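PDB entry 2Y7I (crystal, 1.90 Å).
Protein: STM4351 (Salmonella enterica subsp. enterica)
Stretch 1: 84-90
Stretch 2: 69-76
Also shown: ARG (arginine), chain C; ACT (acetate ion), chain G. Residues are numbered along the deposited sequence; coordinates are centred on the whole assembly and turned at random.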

ATOM      1  N   SER A  84      -8.070  15.186  13.587  1.00 19.79           N
ATOM      2  CA  SER A  84      -8.611  14.197  12.658  1.00 20.32           C
ATOM      3  C   SER A  84      -7.462  13.466  11.966  1.00 19.49           C
ATOM      4  O   SER A  84      -6.538  14.103  11.460  1.00 19.23           O
ATOM      5  CB  SER A  84      -9.493  14.875  11.616  1.00 21.18           C
ATOM      6  OG  SER A  84     -10.647  15.422  12.217  1.00 23.54           O
ATOM      7  N   PHE A  85      -7.510  12.136  11.951  1.00 18.80           N
ATOM      8  CA  PHE A  85      -6.519  11.357  11.211  1.00 16.97           C
ATOM      9  C   PHE A  85      -7.039  10.837   9.876  1.00 17.05           C
ATOM     10  O   PHE A  85      -8.228  10.556   9.719  1.00 17.06           O
ATOM     11  CB  PHE A  85      -6.039  10.161  12.023  1.00 16.57           C
ATOM     12  CG  PHE A  85      -5.089  10.512  13.142  1.00 16.89           C
ATOM     13  CD1 PHE A  85      -3.748  10.782  12.883  1.00 16.75           C
ATOM     14  CD2 PHE A  85      -5.532  10.529  14.459  1.00 16.94           C
ATOM     15  CE1 PHE A  85      -2.856  11.083  13.923  1.00 15.77           C
ATOM     16  CE2 PHE A  85      -4.655  10.825  15.504  1.00 16.86           C
ATOM     17  CZ  PHE A  85      -3.316  11.103  15.233  1.00 16.26           C
ATOM     18  N   SER A  86      -6.115  10.709   8.929  1.00 15.74           N
ATOM     19  CA  SER A  86      -6.321   9.938   7.722  1.00 16.41           C
ATOM     20  C   SER A  86      -6.458   8.457   8.068  1.00 16.51           C
ATOM     21  O   SER A  86      -6.270   8.044   9.217  1.00 16.11           O
ATOM     22  CB  SER A  86      -5.127  10.097   6.782  1.00 15.60           C
ATOM     23  OG  SER A  86      -3.954   9.535   7.367  1.00 14.79           O
ATOM     24  N   GLN A  87      -6.798   7.675   7.050  1.00 17.40           N
ATOM     25  CA  GLN A  87      -6.649   6.230   7.073  1.00 18.56           C
ATOM     26  C   GLN A  87      -5.204   5.917   7.491  1.00 17.47           C
ATOM     27  O   GLN A  87      -4.302   6.745   7.290  1.00 16.94           O
ATOM     28  CB  GLN A  87      -6.907   5.679   5.664  1.00 18.98           C
ATOM     29  CG  GLN A  87      -5.907   6.217   4.622  1.00 20.70           C
ATOM     30  CD  GLN A  87      -6.112   5.639   3.248  1.00 23.16           C
ATOM     31  OE1 GLN A  87      -5.611   4.556   2.936  1.00 24.25           O
ATOM     32  NE2 GLN A  87      -6.848   6.354   2.415  1.00 23.91           N
ATOM     33  N   PRO A  88      -4.968   4.720   8.056  1.00 17.82           N
ATOM     34  CA  PRO A  88      -3.585   4.373   8.344  1.00 17.38           C
ATOM     35  C   PRO A  88      -2.764   4.353   7.059  1.00 17.77           C
ATOM     36  O   PRO A  88      -3.259   3.917   6.020  1.00 18.20           O
ATOM     37  CB  PRO A  88      -3.690   2.959   8.936  1.00 17.80           C
ATOM     38  CG  PRO A  88      -5.003   2.429   8.462  1.00 19.12           C
ATOM     39  CD  PRO A  88      -5.898   3.629   8.392  1.00 18.54           C
ATOM     40  N   TYR A  89      -1.536   4.858   7.111  1.00 17.79           N
ATOM     41  CA  TYR A  89      -0.649   4.727   5.951  1.00 19.20           C
ATOM     42  C   TYR A  89       0.421   3.665   6.186  1.00 20.46           C
ATOM     43  O   TYR A  89       1.014   3.172   5.234  1.00 22.42           O
ATOM     44  CB  TYR A  89      -0.056   6.075   5.482  1.00 18.26           C
ATOM     45  CG  TYR A  89       0.908   6.716   6.460  1.00 17.10           C
ATOM     46  CD1 TYR A  89       2.279   6.430   6.416  1.00 16.04           C
ATOM     47  CD2 TYR A  89       0.456   7.614   7.417  1.00 14.94           C
ATOM     48  CE1 TYR A  89       3.166   7.016   7.319  1.00 14.97           C
ATOM     49  CE2 TYR A  89       1.341   8.198   8.332  1.00 14.32           C
ATOM     50  CZ  TYR A  89       2.686   7.898   8.276  1.00 13.54           C
ATOM     51  OH  TYR A  89       3.554   8.486   9.185  1.00 12.08           O
ATOM     52  N   TYR A  90       0.641   3.291   7.443  1.00 20.47           N
ATOM     53  CA  TYR A  90       1.607   2.257   7.802  1.00 22.02           C
ATOM     54  C   TYR A  90       1.218   1.714   9.173  1.00 22.82           C
ATOM     55  O   TYR A  90       0.528   2.399   9.926  1.00 22.87           O
ATOM     56  CB  TYR A  90       3.037   2.821   7.834  1.00 21.57           C
ATOM     57  CG  TYR A  90       4.119   1.762   7.915  1.00 22.43           C
ATOM     58  CD1 TYR A  90       4.371   0.906   6.841  1.00 25.88           C
ATOM     59  CD2 TYR A  90       4.889   1.618   9.067  1.00 23.13           C
ATOM     60  CE1 TYR A  90       5.373  -0.070   6.916  1.00 26.65           C
ATOM     61  CE2 TYR A  90       5.885   0.659   9.154  1.00 25.32           C
ATOM     62  CZ  TYR A  90       6.126  -0.175   8.078  1.00 26.69           C
ATOM     63  OH  TYR A  90       7.114  -1.127   8.179  1.00 29.16           O
TER
HETATM   64  N   ARG C1245       5.186   6.210  17.299  1.00 13.25           N
HETATM   65  CA  ARG C1245       5.371   6.939  18.592  1.00 13.72           C
HETATM   66  C   ARG C1245       4.125   7.761  18.902  1.00 13.54           C
HETATM   67  O   ARG C1245       4.084   8.463  19.910  1.00 12.77           O
HETATM   68  CB  ARG C1245       6.614   7.853  18.544  1.00 13.75           C
HETATM   69  CG  ARG C1245       6.621   8.842  17.365  1.00 14.85           C
HETATM   70  CD  ARG C1245       7.788   9.826  17.432  1.00 15.37           C
HETATM   71  NE  ARG C1245       7.942  10.508  16.144  1.00 12.96           N
HETATM   72  CZ  ARG C1245       8.848  11.447  15.878  1.00 12.44           C
HETATM   73  NH1 ARG C1245       9.713  11.858  16.808  1.00 12.54           N
HETATM   74  NH2 ARG C1245       8.887  11.980  14.675  1.00 13.45           N
HETATM   75  OXT ARG C1245       3.145   7.756  18.134  1.00 13.15           O
HETATM   76  C   ACT G1249      -1.224   8.719  23.488  1.00 25.58           C
HETATM   77  O   ACT G1249      -1.908   9.506  22.803  1.00 25.00           O
HETATM   78  OXT ACT G1249      -1.761   7.616  23.762  1.00 25.78           O
HETATM   79  CH3 ACT G1249       0.161   9.074  23.942  1.00 25.35           C
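Stretch 2 69-76: VIAGMDMT

Stretch 2 packs on stretch 1 through side chains and one bridging water; no direct hydrogen bond joins them, and together they bury 395 Å². Ser84 and Phe85 lie in a strand; stretch 2 forms no regular helix or strand. The contacts pair in reverse order: Phe85 meets Met75 and Met73, whereas Tyr89 meets Ile70. Ser86 and Pro88 break that order, both touching Met75. The nearest CA atoms, those of Phe85 and Met75, are 6.9 Å apart.

Phe85 and Met75, 97 Å² covered on each, point their CA-to-CB bonds toward the opposing stretch. Met75 CG lies 3.8 Å from the Phe85 ring centroid and 21° off the ring normal, a CH-pi contact over one face. The Met75 side chain (m, t, m) continues along stretch 1: SD comes 3.3 Å from Ser86 O, and CE 3.7 Å from Pro88 CB. Met73 instead brings SD to the ring edge, 3.8 Å from Phe85 CE1 and, 81° off the normal, 5.0 Å from the ring centroid.

Tyr89 OH is 3.4 Å from Ile70 CG1, and Ile70 CD1 covers one ring face. A water O donates to Tyr89 OH (2.9 Å) and accepts from Ala71 N and Met73 N (3.0 Å each), tying the hydroxyl to the backbone around Gly72, whose phi of 53° favours glycine.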

ATOM      1  N   VAL A  69       0.075  17.096   9.866  1.00 16.31           N
ATOM      2  CA  VAL A  69       1.213  16.575  10.613  1.00 15.28           C
ATOM      3  C   VAL A  69       1.463  15.159  10.136  1.00 14.94           C
ATOM      4  O   VAL A  69       0.526  14.352  10.029  1.00 14.81           O
ATOM      5  CB  VAL A  69       0.944  16.599  12.150  1.00 15.51           C
ATOM      6  CG1 VAL A  69       1.882  15.672  12.903  1.00 14.30           C
ATOM      7  CG2 VAL A  69       1.078  18.020  12.690  1.00 15.99           C
ATOM      8  N   ILE A  70       2.724  14.869   9.822  1.00 14.41           N
ATOM      9  CA  ILE A  70       3.165  13.497   9.600  1.00 14.08           C
ATOM     10  C   ILE A  70       4.465  13.299  10.386  1.00 13.91           C
ATOM     11  O   ILE A  70       5.420  14.079  10.229  1.00 14.39           O
ATOM     12  CB  ILE A  70       3.278  13.158   8.078  1.00 14.44           C
ATOM     13  CG1 ILE A  70       3.356  11.639   7.855  1.00 14.47           C
ATOM     14  CG2 ILE A  70       4.450  13.916   7.395  1.00 15.37           C
ATOM     15  CD1 ILE A  70       3.355  11.216   6.360  1.00 14.29           C
ATOM     16  N   ALA A  71       4.487  12.305  11.276  1.00 13.57           N
ATOM     17  CA  ALA A  71       5.629  12.150  12.194  1.00 13.53           C
ATOM     18  C   ALA A  71       5.707  10.799  12.896  1.00 13.21           C
ATOM     19  O   ALA A  71       5.927  10.734  14.110  1.00 12.86           O
ATOM     20  CB  ALA A  71       5.629  13.289  13.239  1.00 14.11           C
ATOM     21  N   GLY A  72       5.527   9.716  12.138  1.00 13.10           N
ATOM     22  CA  GLY A  72       5.489   8.381  12.719  1.00 13.23           C
ATOM     23  C   GLY A  72       4.472   8.310  13.847  1.00 13.44           C
ATOM     24  O   GLY A  72       4.693   7.626  14.837  1.00 13.04           O
ATOM     25  N   MET A  73       3.340   8.991  13.667  1.00 13.16           N
ATOM     26  CA  MET A  73       2.393   9.239  14.758  1.00 13.53           C
ATOM     27  C   MET A  73       1.243   8.229  14.790  1.00 14.12           C
ATOM     28  O   MET A  73       0.397   8.217  13.888  1.00 13.70           O
ATOM     29  CB  MET A  73       1.835  10.671  14.643  1.00 13.77           C
ATOM     30  CG  MET A  73       0.790  11.045  15.714  1.00 13.78           C
ATOM     31  SD  MET A  73       0.157  12.741  15.585  1.00 16.21           S
ATOM     32  CE  MET A  73       1.587  13.661  16.223  1.00 15.56           C
ATOM     33  N   ASP A  74       1.231   7.388  15.827  1.00 14.23           N
ATOM     34  CA  ASP A  74       0.161   6.414  16.058  1.00 15.39           C
ATOM     35  C   ASP A  74      -1.157   7.145  16.257  1.00 16.24           C
ATOM     36  O   ASP A  74      -1.216   8.151  16.970  1.00 16.11           O
ATOM     37  CB  ASP A  74       0.434   5.587  17.326  1.00 15.53           C
ATOM     38  CG  ASP A  74       1.597   4.604  17.174  1.00 16.65           C
ATOM     39  OD1 ASP A  74       2.475   4.797  16.312  1.00 16.02           O
ATOM     40  OD2 ASP A  74       1.618   3.608  17.944  1.00 20.53           O
ATOM     41  N   MET A  75      -2.215   6.614  15.653  1.00 16.59           N
ATOM     42  CA  MET A  75      -3.560   7.188  15.778  1.00 18.42           C
ATOM     43  C   MET A  75      -4.226   6.736  17.068  1.00 18.57           C
ATOM     44  O   MET A  75      -5.133   5.905  17.056  1.00 19.53           O
ATOM     45  CB  MET A  75      -4.422   6.789  14.580  1.00 18.78           C
ATOM     46  CG  MET A  75      -3.824   7.203  13.232  1.00 21.22           C
ATOM     47  SD  MET A  75      -4.778   6.612  11.806  1.00 27.73           S
ATOM     48  CE  MET A  75      -4.678   4.845  11.996  1.00 27.06           C
ATOM     49  N   THR A  76      -3.771   7.288  18.186  1.00 18.21           N
ATOM     50  CA  THR A  76      -4.266   6.878  19.496  1.00 18.48           C
ATOM     51  C   THR A  76      -5.639   7.508  19.775  1.00 19.61           C
ATOM     52  O   THR A  76      -5.965   8.547  19.196  1.00 19.25           O
ATOM     53  CB  THR A  76      -3.296   7.294  20.609  1.00 18.33           C
ATOM     54  OG1 THR A  76      -3.313   8.722  20.738  1.00 16.93           O
ATOM     55  CG2 THR A  76      -1.859   6.799  20.320  1.00 18.09           C
TER
HETATM   56  O   HOH W   1       2.332  10.208  11.146  1.00 13.10           O